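PDB 4H3D: 3-dehydroquinate dehydratase from Clostridium difficile, which catalyses the cis-dehydration of 3-dehydroquinate to 3-dehydroshikimate through an imine intermediate, the third step of the chorismate pathway to the aromatic amino acids. Local coordinates for residues B[18-22]-B[246-251]; B[58-62]-B[94-100]; B[65-70]-B[107-113]; B[179-185]-B[212-216]. All coordinates share one frame; numbering follows the deposited sequence. Where two conformers were deposited one is given.

Starting from the N terminus, the chain enters the TIM barrel through 18-22, the approach to strand 21-26, and meets 246-251 of helix 243-256 only after 223 residues. Interaction 1 packs this last helix against the first strand, near the seam between strands 21-26 and 227-229; the other three contacts fall within its span. Interactions 2 and 3 interleave along the sequence: 58-62 and 65-70 come first, then 94-100 and 107-113, so that the entry to helix 62-76 and the helix itself are tied to helix 98-110 and its approach. The two touch, Ile62 CD1 lying 3.8 Å from Ile108 CD1. Interaction 4 follows in series, joining the start of helix 182-199 to 212-216 after strand 205-208.

Interaction 1 (B[18-22]-B[246-251]); sequences GRPKI and LNSVLN
Arg19 and Ile22 meet Asn247, Leu250 and Asn251 where a TIM barrel closes on itself: 18-22 leads into the first barrel strand, 21-26, and 246-251 belongs to the last helix, 243-256. The polar part of the contact centres on the Arg19 guanidinium. Its NH1 donates to OD1 of Asn247 at 2.6 Å and to OD1 of Asn251 at 2.9 Å, two amides one helical turn apart. Both bonds are fairly straight (about 160° at the hydrogen), and both oxygens lie near the guanidinium plane, yet the nitrogen sits above each carbonyl plane instead of on a lone pair. The amide of Asn247 stands steeply to the guanidinium, 70° between planes; that of Asn251 is turned less. A water adds a bridge from Arg19 NH2 to Asn247 OD1. Within its own segment the arginine bends at chi3 (71°), which brings NE and NH2 round to hold the Pro20 carbonyl oxygen side-on. The group is thus fixed on two edges, and its rotation is restrained.

The apolar part lies against one face of the guanidinium. Leu250 CD1 is over that face, offset toward the rim, while its CB meets Arg19 CD at 3.7 Å. Ile22 points toward the helix and lays CD1 against the backbone of Asn247, 3.4 Å from its CA; its CG2 touches Leu246 CD2 more loosely. Strand 227-229 joins this packing through Thr228, which Ile22, Leu246 and Leu250 all touch. Ile22 CG1 and Leu250 CD1 are pressed to 3.4 Å, closer than usual for two carbons.

Interaction 2 (B[58-62]-B[94-100]); sequences NVENI and KLISRDY
This is a surface contact, partly polar and partly apolar, between Tyr100, Lys94 and Ile96 and the turn residues Val59 and Glu60. In the TIM barrel it joins the loop leading from strand 48-52 into helix 62-76 to the approach and first turn of the next helix, 98-110. The turn is a type I beta turn from Asn58 to Asn61, closed by Asn61 N to Asn58 O, and Asn61 then serves as N-cap of helix 62-76.

Evidence for the polar part comes from two bonds. The Tyr100 hydroxyl donates to the backbone oxygen of Val59 at 2.6 Å, approaching in the carbonyl plane with a C=O...O angle of 146°. CG of Tyr100 trans to the backbone N (chi1 -173°) carries the ring across to the turn, where the Val59 oxygen lies at the ring edge. At the outer side Lys94 NZ forms a salt bridge with Glu60 OE1, 2.8 Å, the two side chains crossing at about a right angle and the ammonium standing well above the carboxylate plane.

Aliphatic contacts lie alongside. Val59 CG1 packs on Lys94 CG at 3.8 Å, and Glu60 CG reaches Ile96 CG2 more loosely, at 4.2 Å. Val59 and Ile96 both continue inward onto Phe85. The helix carrying Tyr100 has its own cap: Tyr100 N donates to Ser97 OG at 2.9 Å.

Interaction 3 (B[65-70]-B[107-113]); sequences VKEVLY and EISNTGL
Glu107 OE1 receives Lys66 NZ at 3.1 Å, a salt bridge that meets the oxygen nearly along its C-O axis, and also a water at 2.7 Å. That water accepts from the same Lys66 NZ, so the ammonium and OE1 are joined both directly and through the water, which is held in addition by the Glu107 backbone oxygen. Lys66 is extended beyond CG, while Glu107 folds at chi2 (-72°), which turns its carboxylate toward the lysine. The bridge spans two adjacent outer helices of the TIM barrel, 62-76 and 98-110.

On their inner side the interface is apolar. Ile108 CD1 rests on Val65 CG1 at 3.8 Å, the side chains crossing at about a right angle, and its CG2 meets Leu69 CD2. Trp51, a substrate-binding residue, touches Val65 from strand 48-52. Leu69 CD2 and Thr111 OG1 meet tip to tip, 3.6 Å apart. The Thr111 hydroxyl donates to Ile108 O at 2.7 Å and accepts from Leu113 N, an ST turn; Gly112 leaves the helix with positive phi (79°). This turn brings Leu113 back against helix 62-76: its CD1 touches Leu69 CG and, at 3.8 Å, the edge of the Tyr70 ring at CD1.

Interaction 4 (B[179-185]-B[212-216]); sequences PQNEKDV and MGVIS
Met212 is the main bump of this contact, pushing its thioether into a hollow formed by Pro179, the Asn181-Glu182 backbone and the side chains of Glu182 and Val185. Its chain runs out straight through chi1 (-175°) and chi2, which carries Met212 SD to 3.3 Å from Asn181 C, against the peptide leading into the helix. The bend at chi3 (-67°) then turns Met212 CE to lie 3.8 Å from Glu182 OE2. At the base of the side chain, Pro179 CG meets Met212 CB at 4.3 Å.

Val185 supplies the reverse bump. Its two methyls lie about the Met212 carbonyl oxygen: CG2 is 3.4 Å from Met212 O and also touches Met212 CG, while CG1 goes on to Ile215 CG2, likewise 3.4 Å, a tight carbon pair. Gly213 passes close by, its CA 4.0 Å from Val185 CG2.

Each segment is braced from within. Asn181 is the N-cap of its helix, OD1 accepting from Asp184 N at 2.8 Å nearly in line with the side-chain C=O; Asp184 OD2 in turn accepts from Gln180 N through its anti lone pair. In 212-216 the Gly213 carbonyl oxygen accepts from both Ser216 N and Ser216 OG. Across the assembly, Glu182 OE1 forms a salt bridge with Lys197 of the second subunit, and Ile215 packs on Ile215 of that subunit. In the TIM barrel the contact seats the start of helix 182-199 on the turn entering helix 215-218, with Pro179 and Val185 also resting on Ser208 of strand 205-208.

Interaction 1 (B[18-22]-B[246-251])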
loop_
_atom_site.group_PDB
_atom_site.type_symbol
_atom_site.label_atom_id
_atom_site.label_comp_id
_atom_site.label_asym_id
_atom_site.label_seq_id
_atom_site.Cartn_x
_atom_site.Cartn_y
_atom_site.Cartn_z
ATOM N N GLY B 18 15.474 8.979 2.241
ATOM C CA GLY B 18 14.500 9.076 1.162
ATOM C C GLY B 18 13.611 7.860 0.912
ATOM O O GLY B 18 13.075 7.238 1.836
ATOM N N ARG B 19 13.461 7.533 -0.361
ATOM C CA ARG B 19 12.621 6.458 -0.794
ATOM C C ARG B 19 13.281 5.137 -0.372
ATOM O O ARG B 19 14.501 5.045 -0.385
ATOM C CB ARG B 19 12.507 6.514 -2.312
ATOM C CG ARG B 19 11.265 5.859 -2.876
ATOM C CD ARG B 19 11.493 5.429 -4.307
ATOM N NE ARG B 19 12.409 4.297 -4.319
ATOM C CZ ARG B 19 12.719 3.580 -5.387
ATOM N NH1 ARG B 19 12.189 3.865 -6.570
ATOM N NH2 ARG B 19 13.569 2.563 -5.264
ATOM N N PRO B 20 12.483 4.128 0.028
ATOM C CA PRO B 20 13.081 2.844 0.355
ATOM C C PRO B 20 13.841 2.290 -0.828
ATOM O O PRO B 20 13.457 2.530 -1.975
ATOM C CB PRO B 20 11.872 1.954 0.632
ATOM C CG PRO B 20 10.826 2.893 1.091
ATOM C CD PRO B 20 11.064 4.180 0.402
ATOM N N LYS B 21 14.890 1.535 -0.552
ATOM C CA LYS B 21 15.697 0.943 -1.605
ATOM C C LYS B 21 15.129 -0.417 -1.968
ATOM O O LYS B 21 14.613 -1.140 -1.105
ATOM C CB LYS B 21 17.155 0.831 -1.157
ATOM C CG LYS B 21 17.731 2.156 -0.583
ATOM C CD LYS B 21 17.636 3.310 -1.567
ATOM C CE LYS B 21 18.193 4.605 -0.968
ATOM N NZ LYS B 21 17.303 5.137 0.129
ATOM N N ILE B 22 15.214 -0.760 -3.242
ATOM C CA ILE B 22 14.699 -2.033 -3.727
ATOM C C ILE B 22 15.820 -3.025 -3.926
ATOM O O ILE B 22 16.824 -2.730 -4.623
ATOM C CB ILE B 22 13.980 -1.877 -5.081
ATOM C CG1 ILE B 22 12.788 -0.944 -4.944
ATOM C CG2 ILE B 22 13.506 -3.253 -5.594
ATOM C CD1 ILE B 22 12.071 -0.670 -6.258
ATOM N N LEU B 246 7.261 -2.651 -8.443
ATOM C CA LEU B 246 7.518 -2.166 -7.098
ATOM C C LEU B 246 8.157 -0.775 -7.191
ATOM O O LEU B 246 7.811 0.141 -6.423
ATOM C CB LEU B 246 8.422 -3.153 -6.348
ATOM C CG LEU B 246 8.733 -2.885 -4.880
ATOM C CD1 LEU B 246 7.451 -2.723 -4.115
ATOM C CD2 LEU B 246 9.615 -4.038 -4.270
ATOM N N ASN B 247 9.069 -0.604 -8.142
ATOM C CA ASN B 247 9.712 0.692 -8.345
ATOM C C ASN B 247 8.664 1.766 -8.665
ATOM O O ASN B 247 8.700 2.859 -8.112
ATOM C CB ASN B 247 10.757 0.639 -9.471
ATOM C CG ASN B 247 11.587 1.919 -9.550
ATOM O OD1 ASN B 247 12.286 2.273 -8.603
ATOM N ND2 ASN B 247 11.522 2.601 -10.682
ATOM N N SER B 248 7.720 1.433 -9.539
ATOM C CA SER B 248 6.679 2.371 -9.925
ATOM C C SER B 248 5.837 2.808 -8.731
ATOM O O SER B 248 5.560 3.985 -8.568
ATOM C CB SER B 248 5.776 1.758 -10.990
ATOM O OG SER B 248 6.534 1.390 -12.120
ATOM N N VAL B 249 5.432 1.852 -7.902
ATOM C CA VAL B 249 4.617 2.171 -6.723
ATOM C C VAL B 249 5.386 3.041 -5.714
ATOM O O VAL B 249 4.835 4.008 -5.178
ATOM C CB VAL B 249 4.087 0.911 -6.031
ATOM C CG1 VAL B 249 3.245 1.294 -4.799
ATOM C CG2 VAL B 249 3.239 0.088 -7.001
ATOM N N LEU B 250 6.653 2.710 -5.467
ATOM C CA LEU B 250 7.463 3.483 -4.545
ATOM C C LEU B 250 7.610 4.937 -5.006
ATOM O O LEU B 250 7.596 5.859 -4.186
ATOM C CB LEU B 250 8.836 2.849 -4.359
ATOM C CG LEU B 250 8.871 1.456 -3.740
ATOM C CD1 LEU B 250 10.329 0.976 -3.606
ATOM C CD2 LEU B 250 8.217 1.456 -2.420
ATOM N N ASN B 251 7.763 5.141 -6.311
ATOM C CA ASN B 251 7.888 6.500 -6.848
ATOM C C ASN B 251 6.577 7.253 -6.710
ATOM O O ASN B 251 6.565 8.449 -6.425
ATOM C CB ASN B 251 8.332 6.480 -8.306
ATOM C CG ASN B 251 9.790 6.097 -8.470
ATOM O OD1 ASN B 251 10.561 6.056 -7.492
ATOM N ND2 ASN B 251 10.193 5.833 -9.713
HETATM O O HOH W 1 15.008 1.403 -7.280
#

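Interaction 2 (B[58-62]-B[94-100])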
loop_
_atom_site.group_PDB
_atom_site.type_symbol
_atom_site.label_atom_id
_atom_site.label_comp_id
_atom_site.label_asym_id
_atom_site.label_seq_id
_atom_site.Cartn_x
_atom_site.Cartn_y
_atom_site.Cartn_z
ATOM N N ASN B 58 26.751 -25.879 -5.655
ATOM C CA ASN B 58 28.094 -26.119 -5.115
ATOM C C ASN B 58 28.458 -25.221 -3.934
ATOM O O ASN B 58 29.636 -24.982 -3.688
ATOM C CB ASN B 58 29.129 -25.984 -6.248
ATOM C CG ASN B 58 28.947 -27.038 -7.321
ATOM O OD1 ASN B 58 28.522 -28.153 -7.040
ATOM N ND2 ASN B 58 29.264 -26.686 -8.561
ATOM N N VAL B 59 27.446 -24.773 -3.169
ATOM C CA VAL B 59 27.668 -23.846 -2.047
ATOM C C VAL B 59 28.657 -24.385 -1.016
ATOM O O VAL B 59 29.326 -23.614 -0.346
ATOM C CB VAL B 59 26.328 -23.417 -1.345
ATOM C CG1 VAL B 59 25.629 -24.602 -0.710
ATOM C CG2 VAL B 59 26.579 -22.304 -0.279
ATOM N N GLU B 60 28.761 -25.707 -0.898
ATOM C CA GLU B 60 29.675 -26.318 0.086
ATOM C C GLU B 60 31.157 -26.251 -0.307
ATOM O O GLU B 60 32.030 -26.582 0.495
ATOM C CB GLU B 60 29.267 -27.758 0.366
ATOM C CG GLU B 60 27.946 -27.870 1.092
ATOM C CD GLU B 60 27.446 -29.293 1.144
ATOM O OE1 GLU B 60 27.087 -29.849 0.076
ATOM O OE2 GLU B 60 27.386 -29.840 2.254
ATOM N N ASN B 61 31.437 -25.815 -1.532
ATOM C CA ASN B 61 32.796 -25.647 -1.990
ATOM C C ASN B 61 33.115 -24.153 -2.114
ATOM O O ASN B 61 32.675 -23.474 -3.059
ATOM C CB ASN B 61 32.990 -26.350 -3.299
ATOM C CG ASN B 61 34.429 -26.470 -3.666
ATOM O OD1 ASN B 61 35.070 -25.490 -4.015
ATOM N ND2 ASN B 61 34.966 -27.694 -3.577
ATOM N N ILE B 62 33.886 -23.654 -1.154
ATOM C CA ILE B 62 34.168 -22.230 -1.067
ATOM C C ILE B 62 34.833 -21.678 -2.333
ATOM O O ILE B 62 34.549 -20.563 -2.746
ATOM C CB ILE B 62 35.016 -21.906 0.206
ATOM C CG1 ILE B 62 35.079 -20.405 0.439
ATOM C CG2 ILE B 62 36.405 -22.499 0.100
ATOM C CD1 ILE B 62 33.744 -19.792 0.649
ATOM N N LYS B 94 19.299 -25.544 1.525
ATOM C CA LYS B 94 20.407 -26.457 1.726
ATOM C C LYS B 94 20.872 -26.567 3.175
ATOM O O LYS B 94 21.152 -25.561 3.829
ATOM C CB LYS B 94 21.562 -25.937 0.859
ATOM C CG LYS B 94 22.856 -26.671 0.960
ATOM C CD LYS B 94 22.789 -28.065 0.365
ATOM C CE LYS B 94 24.190 -28.647 0.372
ATOM N NZ LYS B 94 24.259 -29.980 -0.246
ATOM N N LEU B 95 20.954 -27.798 3.672
ATOM C CA LEU B 95 21.477 -28.040 5.013
ATOM C C LEU B 95 23.005 -27.934 4.993
ATOM O O LEU B 95 23.659 -28.541 4.139
ATOM C CB LEU B 95 21.104 -29.442 5.512
ATOM C CG LEU B 95 19.631 -29.757 5.785
ATOM C CD1 LEU B 95 19.455 -31.255 6.045
ATOM C CD2 LEU B 95 19.100 -28.924 6.968
ATOM N N ILE B 96 23.557 -27.137 5.908
ATOM C CA ILE B 96 25.012 -27.056 6.109
ATOM C C ILE B 96 25.297 -26.954 7.600
ATOM O O ILE B 96 24.395 -26.650 8.406
ATOM C CB ILE B 96 25.690 -25.857 5.378
ATOM C CG1 ILE B 96 25.176 -24.528 5.932
ATOM C CG2 ILE B 96 25.509 -25.988 3.875
ATOM C CD1 ILE B 96 25.891 -23.282 5.359
ATOM N N SER B 97 26.547 -27.178 7.978
ATOM C CA SER B 97 26.900 -27.116 9.366
ATOM C C SER B 97 27.018 -25.683 9.848
ATOM O O SER B 97 27.140 -24.735 9.062
ATOM C CB SER B 97 28.225 -27.850 9.638
ATOM O OG SER B 97 29.334 -27.122 9.127
ATOM N N ARG B 98 26.973 -25.550 11.161
ATOM C CA ARG B 98 27.127 -24.293 11.858
ATOM C C ARG B 98 28.525 -23.726 11.585
ATOM O O ARG B 98 28.693 -22.533 11.317
ATOM C CB ARG B 98 26.923 -24.591 13.344
ATOM C CG ARG B 98 27.215 -23.504 14.316
ATOM C CD ARG B 98 26.545 -23.889 15.627
ATOM N NE ARG B 98 25.120 -24.061 15.373
ATOM C CZ ARG B 98 24.235 -23.078 15.472
ATOM N NH1 ARG B 98 24.638 -21.887 15.864
ATOM N NH2 ARG B 98 22.952 -23.292 15.193
ATOM N N ASP B 99 29.520 -24.603 11.637
ATOM C CA ASP B 99 30.897 -24.219 11.368
ATOM C C ASP B 99 31.062 -23.742 9.928
ATOM O O ASP B 99 31.761 -22.759 9.688
ATOM C CB ASP B 99 31.861 -25.374 11.662
ATOM C CG ASP B 99 32.076 -25.593 13.156
ATOM O OD1 ASP B 99 31.804 -24.671 13.957
ATOM O OD2 ASP B 99 32.525 -26.682 13.523
ATOM N N TYR B 100 30.420 -24.419 8.971
ATOM C CA TYR B 100 30.551 -23.989 7.580
ATOM C C TYR B 100 29.806 -22.675 7.345
ATOM O O TYR B 100 30.243 -21.859 6.561
ATOM C CB TYR B 100 30.101 -25.050 6.568
ATOM C CG TYR B 100 30.419 -24.612 5.144
ATOM C CD1 TYR B 100 31.744 -24.458 4.730
ATOM C CD2 TYR B 100 29.411 -24.325 4.233
ATOM C CE1 TYR B 100 32.051 -24.028 3.446
ATOM C CE2 TYR B 100 29.709 -23.903 2.944
ATOM C CZ TYR B 100 31.040 -23.760 2.559
ATOM O OH TYR B 100 31.343 -23.347 1.283
#

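Interaction 3 (B[65-70]-B[107-113])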
loop_
_atom_site.group_PDB
_atom_site.type_symbol
_atom_site.label_atom_id
_atom_site.label_comp_id
_atom_site.label_asym_id
_atom_site.label_seq_id
_atom_site.Cartn_x
_atom_site.Cartn_y
_atom_site.Cartn_z
ATOM N N VAL B 65 32.158 -21.099 -4.923
ATOM C CA VAL B 65 31.361 -19.950 -4.505
ATOM C C VAL B 65 32.115 -18.659 -4.874
ATOM O O VAL B 65 31.518 -17.704 -5.393
ATOM C CB VAL B 65 31.091 -19.926 -2.987
ATOM C CG1 VAL B 65 30.441 -18.569 -2.576
ATOM C CG2 VAL B 65 30.217 -21.130 -2.551
ATOM N N LYS B 66 33.413 -18.626 -4.586
ATOM C CA LYS B 66 34.235 -17.449 -4.926
ATOM C C LYS B 66 34.291 -17.197 -6.438
ATOM O O LYS B 66 34.226 -16.048 -6.872
ATOM C CB LYS B 66 35.646 -17.564 -4.357
ATOM C CG LYS B 66 35.729 -17.362 -2.825
ATOM C CD LYS B 66 37.192 -17.418 -2.362
ATOM C CE LYS B 66 37.312 -17.336 -0.864
ATOM N NZ LYS B 66 38.722 -17.470 -0.416
ATOM N N GLU B 67 34.406 -18.270 -7.218
ATOM C CA GLU B 67 34.450 -18.171 -8.680
ATOM C C GLU B 67 33.221 -17.437 -9.219
ATOM O O GLU B 67 33.341 -16.545 -10.064
ATOM C CB GLU B 67 34.544 -19.570 -9.323
ATOM C CG GLU B 67 35.844 -20.313 -9.064
ATOM C CD GLU B 67 35.882 -21.692 -9.729
ATOM O OE1 GLU B 67 35.132 -21.913 -10.702
ATOM O OE2 GLU B 67 36.676 -22.541 -9.295
ATOM N N VAL B 68 32.041 -17.811 -8.727
ATOM C CA VAL B 68 30.793 -17.168 -9.153
ATOM C C VAL B 68 30.791 -15.706 -8.717
ATOM O O VAL B 68 30.464 -14.806 -9.496
ATOM C CB VAL B 68 29.551 -17.888 -8.588
ATOM C CG1 VAL B 68 28.283 -17.118 -8.940
ATOM C CG2 VAL B 68 29.486 -19.299 -9.117
ATOM N N LEU B 69 31.197 -15.470 -7.485
ATOM C CA LEU B 69 31.246 -14.115 -6.946
ATOM C C LEU B 69 32.112 -13.187 -7.816
ATOM O O LEU B 69 31.713 -12.039 -8.072
ATOM C CB LEU B 69 31.777 -14.149 -5.531
ATOM C CG LEU B 69 31.776 -12.846 -4.756
ATOM C CD1 LEU B 69 30.365 -12.266 -4.705
ATOM C CD2 LEU B 69 32.350 -13.085 -3.350
ATOM N N TYR B 70 33.280 -13.691 -8.263
ATOM C CA TYR B 70 34.192 -12.921 -9.143
ATOM C C TYR B 70 33.479 -12.483 -10.392
ATOM O O TYR B 70 33.519 -11.313 -10.761
ATOM C CB TYR B 70 35.394 -13.739 -9.679
ATOM C CG TYR B 70 36.263 -14.510 -8.730
ATOM C CD1 TYR B 70 36.388 -14.158 -7.387
ATOM C CD2 TYR B 70 37.084 -15.554 -9.235
ATOM C CE1 TYR B 70 37.240 -14.889 -6.541
ATOM C CE2 TYR B 70 37.930 -16.262 -8.422
ATOM C CZ TYR B 70 38.015 -15.939 -7.076
ATOM O OH TYR B 70 38.867 -16.662 -6.285
ATOM N N GLU B 107 34.712 -15.993 5.000
ATOM C CA GLU B 107 35.544 -16.054 3.813
ATOM C C GLU B 107 35.041 -15.144 2.721
ATOM O O GLU B 107 35.838 -14.503 2.025
ATOM C CB GLU B 107 35.626 -17.491 3.283
ATOM C CG GLU B 107 36.541 -18.369 4.078
ATOM C CD GLU B 107 37.999 -18.028 3.846
ATOM O OE1 GLU B 107 38.373 -17.714 2.686
ATOM O OE2 GLU B 107 38.773 -18.083 4.823
ATOM N N ILE B 108 33.721 -15.078 2.554
ATOM C CA ILE B 108 33.162 -14.243 1.520
ATOM C C ILE B 108 33.301 -12.769 1.900
ATOM O O ILE B 108 33.588 -11.941 1.031
ATOM C CB ILE B 108 31.698 -14.636 1.170
ATOM C CG1 ILE B 108 31.669 -16.048 0.596
ATOM C CG2 ILE B 108 31.089 -13.655 0.158
ATOM C CD1 ILE B 108 32.693 -16.309 -0.491
ATOM N N SER B 109 33.120 -12.444 3.185
ATOM C CA SER B 109 33.324 -11.057 3.649
ATOM C C SER B 109 34.753 -10.639 3.399
ATOM O O SER B 109 35.017 -9.491 3.103
ATOM C CB SER B 109 33.055 -10.907 5.151
ATOM O OG SER B 109 31.719 -11.160 5.475
ATOM N N ASN B 110 35.678 -11.591 3.541
ATOM C CA ASN B 110 37.097 -11.320 3.356
ATOM C C ASN B 110 37.501 -10.976 1.911
ATOM O O ASN B 110 38.526 -10.333 1.703
ATOM C CB ASN B 110 37.948 -12.504 3.851
ATOM C CG ASN B 110 39.407 -12.161 3.930
ATOM O OD1 ASN B 110 39.775 -11.159 4.536
ATOM N ND2 ASN B 110 40.261 -12.981 3.303
ATOM N N THR B 111 36.706 -11.396 0.922
ATOM C CA THR B 111 37.047 -11.120 -0.486
ATOM C C THR B 111 37.008 -9.647 -0.838
ATOM O O THR B 111 37.677 -9.224 -1.759
ATOM C CB THR B 111 36.093 -11.824 -1.475
ATOM O OG1 THR B 111 34.766 -11.300 -1.321
ATOM C CG2 THR B 111 36.099 -13.327 -1.267
ATOM N N GLY B 112 36.225 -8.868 -0.100
ATOM C CA GLY B 112 36.038 -7.466 -0.414
ATOM C C GLY B 112 35.039 -7.291 -1.565
ATOM O O GLY B 112 34.786 -6.178 -2.000
ATOM N N LEU B 113 34.452 -8.394 -2.034
ATOM C CA LEU B 113 33.509 -8.352 -3.161
ATOM C C LEU B 113 32.038 -8.164 -2.764
ATOM O O LEU B 113 31.211 -7.873 -3.632
ATOM C CB LEU B 113 33.647 -9.621 -4.017
ATOM C CG LEU B 113 35.039 -9.883 -4.598
ATOM C CD1 LEU B 113 35.030 -11.126 -5.487
ATOM C CD2 LEU B 113 35.536 -8.671 -5.386
HETATM O O HOH W 2 38.485 -15.239 1.679
#

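Interaction 4 (B[179-185]-B[212-216])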
loop_
_atom_site.group_PDB
_atom_site.type_symbol
_atom_site.label_atom_id
_atom_site.label_comp_id
_atom_site.label_asym_id
_atom_site.label_seq_id
_atom_site.Cartn_x
_atom_site.Cartn_y
_atom_site.Cartn_z
ATOM N N PRO B 179 1.366 -13.160 8.403
ATOM C CA PRO B 179 0.093 -12.827 9.028
ATOM C C PRO B 179 -0.880 -13.992 8.974
ATOM O O PRO B 179 -0.883 -14.732 8.000
ATOM C CB PRO B 179 -0.442 -11.686 8.152
ATOM C CG PRO B 179 0.087 -11.991 6.791
ATOM C CD PRO B 179 1.458 -12.638 7.018
ATOM N N GLN B 180 -1.683 -14.141 10.022
ATOM C CA GLN B 180 -2.746 -15.127 10.056
ATOM C C GLN B 180 -4.071 -14.411 9.734
ATOM O O GLN B 180 -5.086 -15.048 9.434
ATOM C CB GLN B 180 -2.808 -15.785 11.424
ATOM C CG GLN B 180 -1.550 -16.577 11.776
ATOM C CD GLN B 180 -1.621 -17.233 13.138
ATOM O OE1 GLN B 180 -2.580 -17.040 13.887
ATOM N NE2 GLN B 180 -0.590 -18.007 13.475
ATOM N N ASN B 181 -4.049 -13.084 9.802
ATOM C CA ASN B 181 -5.226 -12.272 9.506
ATOM C C ASN B 181 -4.806 -10.862 9.135
ATOM O O ASN B 181 -3.615 -10.514 9.212
ATOM C CB ASN B 181 -6.202 -12.285 10.682
ATOM C CG ASN B 181 -5.555 -11.842 12.001
ATOM O OD1 ASN B 181 -4.772 -10.888 12.048
ATOM N ND2 ASN B 181 -5.912 -12.524 13.084
ATOM N N GLU B 182 -5.775 -10.046 8.735
ATOM C CA GLU B 182 -5.484 -8.701 8.284
ATOM C C GLU B 182 -4.909 -7.858 9.408
ATOM O O GLU B 182 -3.979 -7.069 9.195
ATOM C CB GLU B 182 -6.748 -8.031 7.709
ATOM C CG GLU B 182 -7.277 -8.677 6.430
ATOM C CD GLU B 182 -8.089 -9.944 6.674
ATOM O OE1 GLU B 182 -8.274 -10.360 7.854
ATOM O OE2 GLU B 182 -8.553 -10.525 5.677
ATOM N N LYS B 183 -5.441 -8.039 10.615
ATOM C CA LYS B 183 -4.955 -7.268 11.751
ATOM C C LYS B 183 -3.461 -7.500 11.987
ATOM O O LYS B 183 -2.746 -6.560 12.394
ATOM C CB LYS B 183 -5.765 -7.556 13.023
ATOM C CG LYS B 183 -5.399 -6.623 14.184
ATOM C CD LYS B 183 -6.431 -6.654 15.321
ATOM C CE LYS B 183 -5.979 -5.749 16.475
ATOM N NZ LYS B 183 -7.008 -5.583 17.553
ATOM N N ASP B 184 -2.987 -8.724 11.710
ATOM C CA ASP B 184 -1.540 -9.083 11.877
ATOM C C ASP B 184 -0.629 -8.248 10.976
ATOM O O ASP B 184 0.503 -7.899 11.363
ATOM C CB ASP B 184 -1.288 -10.565 11.585
ATOM C CG ASP B 184 -1.665 -11.473 12.730
ATOM O OD1 ASP B 184 -1.882 -10.974 13.859
ATOM O OD2 ASP B 184 -1.715 -12.713 12.503
ATOM N N VAL B 185 -1.109 -7.953 9.774
ATOM C CA VAL B 185 -0.360 -7.085 8.841
ATOM C C VAL B 185 -0.205 -5.710 9.487
ATOM O O VAL B 185 0.890 -5.124 9.482
ATOM C CB VAL B 185 -1.065 -6.930 7.512
ATOM C CG1 VAL B 185 -0.259 -6.000 6.594
ATOM C CG2 VAL B 185 -1.290 -8.282 6.836
ATOM N N MET B 212 -1.689 -11.090 1.553
ATOM C CA MET B 212 -2.265 -10.219 2.560
ATOM C C MET B 212 -1.262 -9.169 3.077
ATOM O O MET B 212 -1.654 -8.059 3.435
ATOM C CB MET B 212 -2.752 -11.113 3.721
ATOM C CG MET B 212 -3.496 -10.446 4.832
ATOM S SD MET B 212 -4.152 -11.677 6.016
ATOM C CE MET B 212 -5.357 -12.503 4.994
ATOM N N GLY B 213 0.031 -9.512 3.100
ATOM C CA GLY B 213 1.040 -8.617 3.658
ATOM C C GLY B 213 1.742 -7.670 2.698
ATOM O O GLY B 213 2.596 -6.903 3.123
ATOM N N VAL B 214 1.354 -7.691 1.427
ATOM C CA VAL B 214 2.036 -6.893 0.379
ATOM C C VAL B 214 2.142 -5.396 0.671
ATOM O O VAL B 214 3.141 -4.773 0.310
ATOM C CB VAL B 214 1.398 -7.120 -0.995
ATOM C CG1 VAL B 214 2.004 -6.177 -2.037
ATOM C CG2 VAL B 214 1.580 -8.578 -1.409
ATOM N N ILE B 215 1.137 -4.819 1.326
ATOM C CA ILE B 215 1.198 -3.404 1.702
ATOM C C ILE B 215 2.504 -3.100 2.416
ATOM O O ILE B 215 3.082 -2.004 2.265
ATOM C CB ILE B 215 -0.008 -2.995 2.639
ATOM C CG1 ILE B 215 0.067 -1.507 3.036
ATOM C CG2 ILE B 215 -0.051 -3.862 3.908
ATOM C CD1 ILE B 215 -1.071 -1.048 4.005
ATOM N N SER B 216 2.980 -4.074 3.196
ATOM C CA SER B 216 4.203 -3.900 3.964
ATOM C C SER B 216 5.433 -3.726 3.072
ATOM O O SER B 216 6.475 -3.282 3.556
ATOM C CB SER B 216 4.426 -5.073 4.902
ATOM O OG SER B 216 4.768 -6.246 4.180
#